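PDB 3CZX: putative N-acetylmuramoyl-L-alanine amidase from Neisseria meningitidis MC58, which probably hydrolyses the amide bond between N-acetylmuramoyl groups and L-amino acids in cell-wall glycopeptides, using a bound zinc ion. Local coordinates for residues Q103-A108 / G140-E145; D72-F77 / L134-A139; M2-C7 / M175-A180. One frame throughout, in Å; residues are numbered along the deposited sequence.

In the fold
Contacts 1 and 2 are buried; contact 3 lies further out and is partly buried. All three join a helix to one mixed sheet. Contact 1 sets helix 99-113 on strand 142-145, and contact 2 sets helix 134-138 on strand 73-77. These strands are neighbours, and I142 pairs through its backbone with A74 and E76. Contact 3 brings the end of helix 152-177 to residues 2-7, which lead into strand 6-10 on the other side of 73-77. Contact 1 is apolar, a leucine on a phenylalanine ring and an isoleucine. Contact 3 is a leucine against an isoleucine and the end of a lysine. In contact 2 a tyrosine packs on a glutamate near the zinc site, and their polar ends bond outside both segments.

Contact 1: Q103-A108 / G140-E145; sequences QVLGKA and GGIVFE
L105 of helix 99-113 sets its CB over one face of the F144 ring, on strand 142-145. This is helix-on-sheet packing in the alpha/beta fold of the zinc-dependent amidase family. The L105 CB lies 4.1 Å from the ring centroid, 21° off the ring normal. It is a CH-pi contact displaced toward the far rim of the ring, with L105 CB 3.8 Å from F144 CZ. The backbone of the same residue also comes close, with L105 O 3.7 Å from F144 CZ. G106 adds a backbone contact, its N being 4.2 Å from F144 CZ.

F144 has CG anti to its backbone N (chi1 -170°), which extends the ring from the strand toward the helix. Further out along the leucine, L105 and I142 meet tip to tip. Both are aliphatic, and the touch is loose.

I75 of strand 73-77 touches both L105 and F144, and I173 of helix 152-177 lies against L105. The strand itself is held by backbone hydrogen bonds between F144 and both E76 and H78, and H78 is a zinc ligand. The F144 side chain is about 7 Å from that of H78. The two short segments run nearly parallel, 13° apart, with axes 10.0 Å from each other. At the leucine tip, L105 CD1 is 4.2 Å from I142 CD1.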
loop_
_atom_site.group_PDB
_atom_site.type_symbol
_atom_site.label_atom_id
_atom_site.label_comp_id
_atom_site.label_asym_id
_atom_site.label_seq_id
_atom_site.Cartn_x
_atom_site.Cartn_y
_atom_site.Cartn_z
ATOM N N GLN A 103 13.790 -8.865 17.950
ATOM C CA GLN A 103 13.867 -10.273 17.550
ATOM C C GLN A 103 12.480 -10.785 17.110
ATOM O O GLN A 103 12.367 -11.523 16.119
ATOM C CB GLN A 103 14.470 -11.125 18.667
ATOM C CG GLN A 103 15.951 -10.835 18.837
ATOM C CD GLN A 103 16.602 -11.477 20.027
ATOM O OE1 GLN A 103 15.933 -11.826 21.033
ATOM N NE2 GLN A 103 17.923 -11.609 19.947
ATOM N N VAL A 104 11.431 -10.361 17.812
ATOM C CA VAL A 104 10.043 -10.705 17.427
ATOM C C VAL A 104 9.748 -10.166 16.018
ATOM O O VAL A 104 9.242 -10.893 15.159
ATOM C CB VAL A 104 9.028 -10.107 18.429
ATOM C CG1 VAL A 104 7.596 -10.200 17.917
ATOM C CG2 VAL A 104 9.158 -10.793 19.787
ATOM N N LEU A 105 10.100 -8.904 15.787
ATOM C CA LEU A 105 9.864 -8.258 14.469
ATOM C C LEU A 105 10.666 -8.966 13.393
ATOM O O LEU A 105 10.166 -9.270 12.323
ATOM C CB LEU A 105 10.252 -6.785 14.484
ATOM C CG LEU A 105 9.388 -5.930 15.444
ATOM C CD1 LEU A 105 10.069 -4.582 15.676
ATOM C CD2 LEU A 105 7.963 -5.753 14.887
ATOM N N GLY A 106 11.951 -9.192 13.664
ATOM C CA GLY A 106 12.843 -9.772 12.656
ATOM C C GLY A 106 12.407 -11.181 12.253
ATOM O O GLY A 106 12.358 -11.535 11.061
ATOM N N LYS A 107 12.053 -11.990 13.237
ATOM C CA LYS A 107 11.671 -13.353 12.978
ATOM C C LYS A 107 10.396 -13.425 12.156
ATOM O O LYS A 107 10.247 -14.286 11.284
ATOM C CB LYS A 107 11.507 -14.085 14.293
ATOM C CG LYS A 107 12.843 -14.306 14.986
ATOM C CD LYS A 107 12.671 -14.776 16.406
ATOM C CE LYS A 107 14.003 -15.248 16.995
ATOM N NZ LYS A 107 13.873 -15.540 18.431
ATOM N N ALA A 108 9.460 -12.525 12.440
ATOM C CA ALA A 108 8.219 -12.459 11.702
ATOM C C ALA A 108 8.496 -12.276 10.212
ATOM O O ALA A 108 7.877 -12.931 9.364
ATOM C CB ALA A 108 7.371 -11.302 12.211
ATOM N N GLY A 140 15.151 4.906 22.660
ATOM C CA GLY A 140 14.341 3.739 22.985
ATOM C C GLY A 140 13.299 3.345 21.943
ATOM O O GLY A 140 12.437 2.505 22.189
ATOM N N GLY A 141 13.372 3.959 20.773
ATOM C CA GLY A 141 12.608 3.488 19.627
ATOM C C GLY A 141 13.408 2.407 18.913
ATOM O O GLY A 141 14.603 2.220 19.174
ATOM N N ILE A 142 12.758 1.762 17.954
ATOM C CA ILE A 142 13.379 0.684 17.148
ATOM C C ILE A 142 13.440 1.155 15.701
ATOM O O ILE A 142 12.399 1.488 15.127
ATOM C CB ILE A 142 12.506 -0.577 17.219
ATOM C CG1 ILE A 142 12.375 -1.074 18.673
ATOM C CG2 ILE A 142 13.049 -1.718 16.301
ATOM C CD1 ILE A 142 11.346 -2.166 18.826
ATOM N N VAL A 143 14.642 1.233 15.147
ATOM C CA VAL A 143 14.824 1.531 13.724
ATOM C C VAL A 143 14.857 0.194 13.025
ATOM O O VAL A 143 15.842 -0.541 13.114
ATOM C CB VAL A 143 16.119 2.345 13.482
ATOM C CG1 VAL A 143 16.443 2.479 11.969
ATOM C CG2 VAL A 143 16.003 3.692 14.155
ATOM N N PHE A 144 13.752 -0.133 12.334
ATOM C CA PHE A 144 13.597 -1.451 11.703
ATOM C C PHE A 144 13.911 -1.377 10.224
ATOM O O PHE A 144 13.268 -0.608 9.505
ATOM C CB PHE A 144 12.159 -1.974 11.949
ATOM C CG PHE A 144 11.922 -3.412 11.565
ATOM C CD1 PHE A 144 12.915 -4.357 11.632
ATOM C CD2 PHE A 144 10.653 -3.826 11.178
ATOM C CE1 PHE A 144 12.663 -5.695 11.307
ATOM C CE2 PHE A 144 10.418 -5.130 10.864
ATOM C CZ PHE A 144 11.403 -6.064 10.913
ATOM N N GLU A 145 14.879 -2.185 9.803
ATOM C CA GLU A 145 15.317 -2.279 8.417
ATOM C C GLU A 145 15.157 -3.704 7.938
ATOM O O GLU A 145 16.087 -4.498 7.926
ATOM C CB GLU A 145 16.764 -1.820 8.297
ATOM C CG GLU A 145 16.960 -0.400 8.758
ATOM C CD GLU A 145 18.353 0.084 8.503
ATOM O OE1 GLU A 145 18.668 0.461 7.366
ATOM O OE2 GLU A 145 19.136 0.072 9.446
#

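Contact 2: D72-F77 / L134-A139; sequences DVAIEF and LAYAQA
Strand 73-77 and helix 134-138 run almost antiparallel, at 167°, with their axes 9.9 Å apart. The CA atoms of E76 and Y136 are the nearest pair, at 8.2 Å. A chi1 of -170° swings the Y136 ring away from its own backbone N and out to the strand. E76 CB sits over one face of that ring, 3.7 Å from its centroid, in a CH-pi contact. The closest atoms of this pair are E76 CB and Y136 CZ, 3.4 Å apart. The rest of the glutamate extends across the ring, with E76 OE2 3.6 Å from Y136 CE1. Its carboxylate plane is turned 33° from the ring plane.

The contact lies beside the zinc site of the amidase fold, on the sheet strand that leads into the zinc ligand H78. The E76 side chain is about 7 Å from the metal. Its carboxylate is gripped from several directions: OE1 forms a salt bridge with R133 NE and a hydrogen bond with H78 NE2, and OE2 is hydrogen-bonded to T9 OG1. The bond to H78 makes E76 a second-shell residue that probably helps to orient this zinc ligand.

The Y136 hydroxyl is also hydrogen-bonded to T9 OG1, and T9 thus ties the ring and the carboxylate together. The same oxygen, Y136 OH, lies against the strand backbone, 3.4 Å from I75 C. At the ring edge, near its plane, is A74 O.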
loop_
_atom_site.group_PDB
_atom_site.type_symbol
_atom_site.label_atom_id
_atom_site.label_comp_id
_atom_site.label_asym_id
_atom_site.label_seq_id
_atom_site.Cartn_x
_atom_site.Cartn_y
_atom_site.Cartn_z
ATOM N N ASP A 72 4.543 1.777 24.496
ATOM C CA ASP A 72 5.125 0.493 24.910
ATOM C C ASP A 72 6.088 -0.155 23.912
ATOM O O ASP A 72 7.073 -0.805 24.307
ATOM C CB ASP A 72 4.016 -0.504 25.180
ATOM C CG ASP A 72 3.074 -0.012 26.249
ATOM O OD1 ASP A 72 3.556 0.255 27.366
ATOM O OD2 ASP A 72 1.875 0.134 25.974
ATOM N N VAL A 73 5.783 -0.025 22.621
ATOM C CA VAL A 73 6.779 -0.301 21.596
ATOM C C VAL A 73 6.668 0.805 20.534
ATOM O O VAL A 73 5.572 1.265 20.256
ATOM C CB VAL A 73 6.615 -1.711 21.000
ATOM C CG1 VAL A 73 5.313 -1.841 20.245
ATOM C CG2 VAL A 73 7.843 -2.057 20.139
ATOM N N ALA A 74 7.812 1.247 20.008
ATOM C CA ALA A 74 7.883 2.288 18.989
ATOM C C ALA A 74 8.812 1.825 17.885
ATOM O O ALA A 74 9.963 1.492 18.150
ATOM C CB ALA A 74 8.395 3.608 19.557
ATOM N N ILE A 75 8.310 1.810 16.645
ATOM C CA ILE A 75 9.042 1.310 15.489
ATOM C C ILE A 75 9.018 2.323 14.350
ATOM O O ILE A 75 7.918 2.804 13.962
ATOM C CB ILE A 75 8.376 -0.006 14.965
ATOM C CG1 ILE A 75 8.330 -1.062 16.072
ATOM C CG2 ILE A 75 9.147 -0.533 13.765
ATOM C CD1 ILE A 75 7.231 -2.117 15.911
ATOM N N GLU A 76 10.186 2.685 13.844
ATOM C CA GLU A 76 10.293 3.481 12.629
ATOM C C GLU A 76 10.832 2.643 11.481
ATOM O O GLU A 76 11.929 2.064 11.557
ATOM C CB GLU A 76 11.182 4.720 12.827
ATOM C CG GLU A 76 11.124 5.599 11.614
ATOM C CD GLU A 76 11.644 6.950 11.848
ATOM O OE1 GLU A 76 12.854 7.143 11.589
ATOM O OE2 GLU A 76 10.839 7.808 12.274
ATOM N N PHE A 77 10.066 2.569 10.403
ATOM C CA PHE A 77 10.397 1.722 9.286
ATOM C C PHE A 77 11.356 2.442 8.328
ATOM O O PHE A 77 11.144 3.600 7.962
ATOM C CB PHE A 77 9.130 1.261 8.533
ATOM C CG PHE A 77 8.204 0.416 9.367
ATOM C CD1 PHE A 77 8.369 -0.953 9.475
ATOM C CD2 PHE A 77 7.163 1.002 10.034
ATOM C CE1 PHE A 77 7.477 -1.708 10.248
ATOM C CE2 PHE A 77 6.269 0.254 10.841
ATOM C CZ PHE A 77 6.451 -1.084 10.940
ATOM N N LEU A 134 19.704 7.253 14.289
ATOM C CA LEU A 134 20.295 6.630 15.482
ATOM C C LEU A 134 19.724 7.247 16.751
ATOM O O LEU A 134 19.483 6.536 17.737
ATOM C CB LEU A 134 21.815 6.784 15.461
ATOM C CG LEU A 134 22.634 6.061 16.535
ATOM C CD1 LEU A 134 22.405 4.558 16.504
ATOM C CD2 LEU A 134 24.114 6.382 16.304
ATOM N N ALA A 135 19.466 8.565 16.730
ATOM C CA ALA A 135 18.838 9.244 17.893
ATOM C C ALA A 135 17.494 8.640 18.327
ATOM O O ALA A 135 17.170 8.605 19.526
ATOM C CB ALA A 135 18.668 10.740 17.619
ATOM N N TYR A 136 16.724 8.159 17.344
ATOM C CA TYR A 136 15.435 7.468 17.578
ATOM C C TYR A 136 15.674 6.155 18.318
ATOM O O TYR A 136 14.977 5.847 19.281
ATOM C CB TYR A 136 14.764 7.202 16.223
ATOM C CG TYR A 136 13.326 6.705 16.207
ATOM C CD1 TYR A 136 12.273 7.567 15.879
ATOM C CD2 TYR A 136 13.024 5.360 16.406
ATOM C CE1 TYR A 136 10.950 7.117 15.816
ATOM C CE2 TYR A 136 11.728 4.914 16.381
ATOM C CZ TYR A 136 10.685 5.785 16.062
ATOM O OH TYR A 136 9.382 5.348 15.960
ATOM N N ALA A 137 16.676 5.413 17.860
ATOM C CA ALA A 137 17.095 4.164 18.514
ATOM C C ALA A 137 17.637 4.442 19.917
ATOM O O ALA A 137 17.245 3.785 20.883
ATOM C CB ALA A 137 18.146 3.418 17.651
ATOM N N GLN A 138 18.522 5.435 20.034
ATOM C CA GLN A 138 19.059 5.825 21.360
ATOM C C GLN A 138 17.982 6.212 22.361
ATOM O O GLN A 138 18.097 5.925 23.580
ATOM C CB GLN A 138 20.101 6.935 21.214
ATOM C CG GLN A 138 21.331 6.461 20.469
ATOM C CD GLN A 138 22.295 7.578 20.116
ATOM O OE1 GLN A 138 21.894 8.742 19.936
ATOM N NE2 GLN A 138 23.574 7.225 19.983
ATOM N N ALA A 139 16.908 6.838 21.866
ATOM C CA ALA A 139 15.803 7.264 22.723
ATOM C C ALA A 139 14.887 6.126 23.145
ATOM O O ALA A 139 13.935 6.359 23.883
ATOM C CB ALA A 139 15.005 8.347 22.032
#

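Contact 3: M2-C7 / M175-A180; sequences MSKIIC and MELGAA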
loop_
_atom_site.group_PDB
_atom_site.type_symbol
_atom_site.label_atom_id
_atom_site.label_comp_id
_atom_site.label_asym_id
_atom_site.label_seq_id
_atom_site.Cartn_x
_atom_site.Cartn_y
_atom_site.Cartn_z
HETATM N N MSE A 2 -5.168 -3.837 25.362
HETATM C CA MSE A 2 -5.985 -2.652 25.080
HETATM C C MSE A 2 -5.538 -1.399 25.814
HETATM O O MSE A 2 -5.943 -0.296 25.457
HETATM C CB MSE A 2 -7.451 -2.946 25.381
HETATM C CG MSE A 2 -8.058 -3.914 24.398
HETATM SE SE MSE A 2 -7.970 -3.245 22.531
HETATM C CE MSE A 2 -9.165 -4.563 21.709
ATOM N N SER A 3 -4.710 -1.566 26.836
ATOM C CA SER A 3 -4.087 -0.439 27.515
ATOM C C SER A 3 -2.776 -0.049 26.854
ATOM O O SER A 3 -2.247 1.012 27.153
ATOM C CB SER A 3 -3.807 -0.788 28.977
ATOM O OG SER A 3 -2.766 -1.749 29.088
ATOM N N LYS A 4 -2.253 -0.914 25.980
ATOM C CA LYS A 4 -0.950 -0.726 25.356
ATOM C C LYS A 4 -1.012 0.318 24.230
ATOM O O LYS A 4 -2.042 0.529 23.684
ATOM C CB LYS A 4 -0.407 -2.045 24.863
ATOM C CG LYS A 4 -0.196 -3.086 25.956
ATOM C CD LYS A 4 1.077 -3.026 26.668
ATOM C CE LYS A 4 1.271 -4.228 27.611
ATOM N NZ LYS A 4 2.535 -5.009 27.301
ATOM N N ILE A 5 0.097 0.979 23.981
ATOM C CA ILE A 5 0.219 1.965 22.912
ATOM C C ILE A 5 1.387 1.555 22.011
ATOM O O ILE A 5 2.526 1.394 22.477
ATOM C CB ILE A 5 0.482 3.352 23.467
ATOM C CG1 ILE A 5 -0.703 3.804 24.334
ATOM C CG2 ILE A 5 0.739 4.324 22.358
ATOM C CD1 ILE A 5 -0.554 5.237 24.871
ATOM N N ILE A 6 1.079 1.387 20.729
ATOM C CA ILE A 6 2.080 1.055 19.722
ATOM C C ILE A 6 2.325 2.334 18.931
ATOM O O ILE A 6 1.362 2.942 18.455
ATOM C CB ILE A 6 1.555 -0.023 18.780
ATOM C CG1 ILE A 6 1.241 -1.314 19.548
ATOM C CG2 ILE A 6 2.567 -0.350 17.670
ATOM C CD1 ILE A 6 0.014 -2.000 19.088
ATOM N N CYS A 7 3.575 2.729 18.777
ATOM C CA CYS A 7 3.963 3.878 17.959
ATOM C C CYS A 7 4.607 3.344 16.687
ATOM O O CYS A 7 5.516 2.523 16.756
ATOM C CB CYS A 7 4.944 4.794 18.710
ATOM S SG CYS A 7 5.724 6.086 17.721
HETATM N N MSE A 175 0.526 -10.686 18.737
HETATM C CA MSE A 175 0.799 -11.919 19.518
HETATM C C MSE A 175 1.673 -11.636 20.750
HETATM O O MSE A 175 1.419 -12.149 21.864
HETATM C CB MSE A 175 1.430 -12.976 18.625
HETATM C CG MSE A 175 1.961 -14.193 19.324
HETATM SE SE MSE A 175 0.475 -15.353 19.818
HETATM C CE MSE A 175 0.235 -16.166 18.067
ATOM N N GLU A 176 2.691 -10.804 20.573
ATOM C CA GLU A 176 3.616 -10.515 21.670
ATOM C C GLU A 176 2.909 -9.763 22.791
ATOM O O GLU A 176 3.256 -9.907 23.955
ATOM C CB GLU A 176 4.807 -9.735 21.126
ATOM C CG GLU A 176 5.848 -9.326 22.125
ATOM C CD GLU A 176 6.644 -10.485 22.706
ATOM O OE1 GLU A 176 6.461 -11.654 22.303
ATOM O OE2 GLU A 176 7.496 -10.198 23.591
ATOM N N LEU A 177 1.922 -8.963 22.421
ATOM C CA LEU A 177 1.089 -8.199 23.356
ATOM C C LEU A 177 -0.035 -9.055 23.944
ATOM O O LEU A 177 -0.708 -8.638 24.893
ATOM C CB LEU A 177 0.473 -7.004 22.652
ATOM C CG LEU A 177 1.494 -5.976 22.164
ATOM C CD1 LEU A 177 0.813 -4.876 21.380
ATOM C CD2 LEU A 177 2.271 -5.413 23.341
ATOM N N GLY A 178 -0.242 -10.242 23.385
ATOM C CA GLY A 178 -1.330 -11.135 23.782
ATOM C C GLY A 178 -2.702 -10.683 23.333
ATOM O O GLY A 178 -3.712 -11.023 23.976
ATOM N N ALA A 179 -2.767 -9.922 22.234
ATOM C CA ALA A 179 -4.026 -9.433 21.685
ATOM C C ALA A 179 -4.601 -10.428 20.713
ATOM O O ALA A 179 -3.948 -10.808 19.728
ATOM C CB ALA A 179 -3.833 -8.086 20.973
ATOM N N ALA A 180 -5.841 -10.833 20.972
ATOM C CA ALA A 180 -6.543 -11.726 20.068
ATOM C C ALA A 180 -7.240 -10.913 18.983
ATOM O O ALA A 180 -7.565 -9.734 19.194
ATOM C CB ALA A 180 -7.546 -12.560 20.841
#
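L177 has CG anti to its carbonyl carbon (chi1 -64°) and CD1 extended beyond it (chi2 175°), which carries its two methyls toward I6 and K4. I6 is built alike at the first torsion, with CG1 anti to the carbonyl carbon, and its CD1 reaches out to meet the leucine. The I6 CD1 is 3.8 Å from L177 CD1. I6 CG1 follows at 4.0 Å from the same L177 CD1, and this branch of the leucine therefore lies across the end of the isoleucine. The other branch turns to the lysine. K4 is bent at chi2 (-86°) and again at chi4, and its NZ ends 4.0 Å from L177 CD2. That approach is only a van der Waals touch, and the leucine offers the amine no polar partner.

Here the segment leading into the first strand of the amidase fold meets the C-terminal end of its last helix. L177 belongs to the last turn of helix 152-177. G178 leaves the helix with positive phi, in a Schellman motif. One of its two bonds back into the last turn is G178 N to M175 O, 3.0 Å. L177 faces the N-terminal segment, beside strand 6-10.

W101 of helix 99-113 touches L177, and V73 of strand 73-77 packs on I6. D72 lies against K4 and accepts a hydrogen bond from I5 N through its OD2.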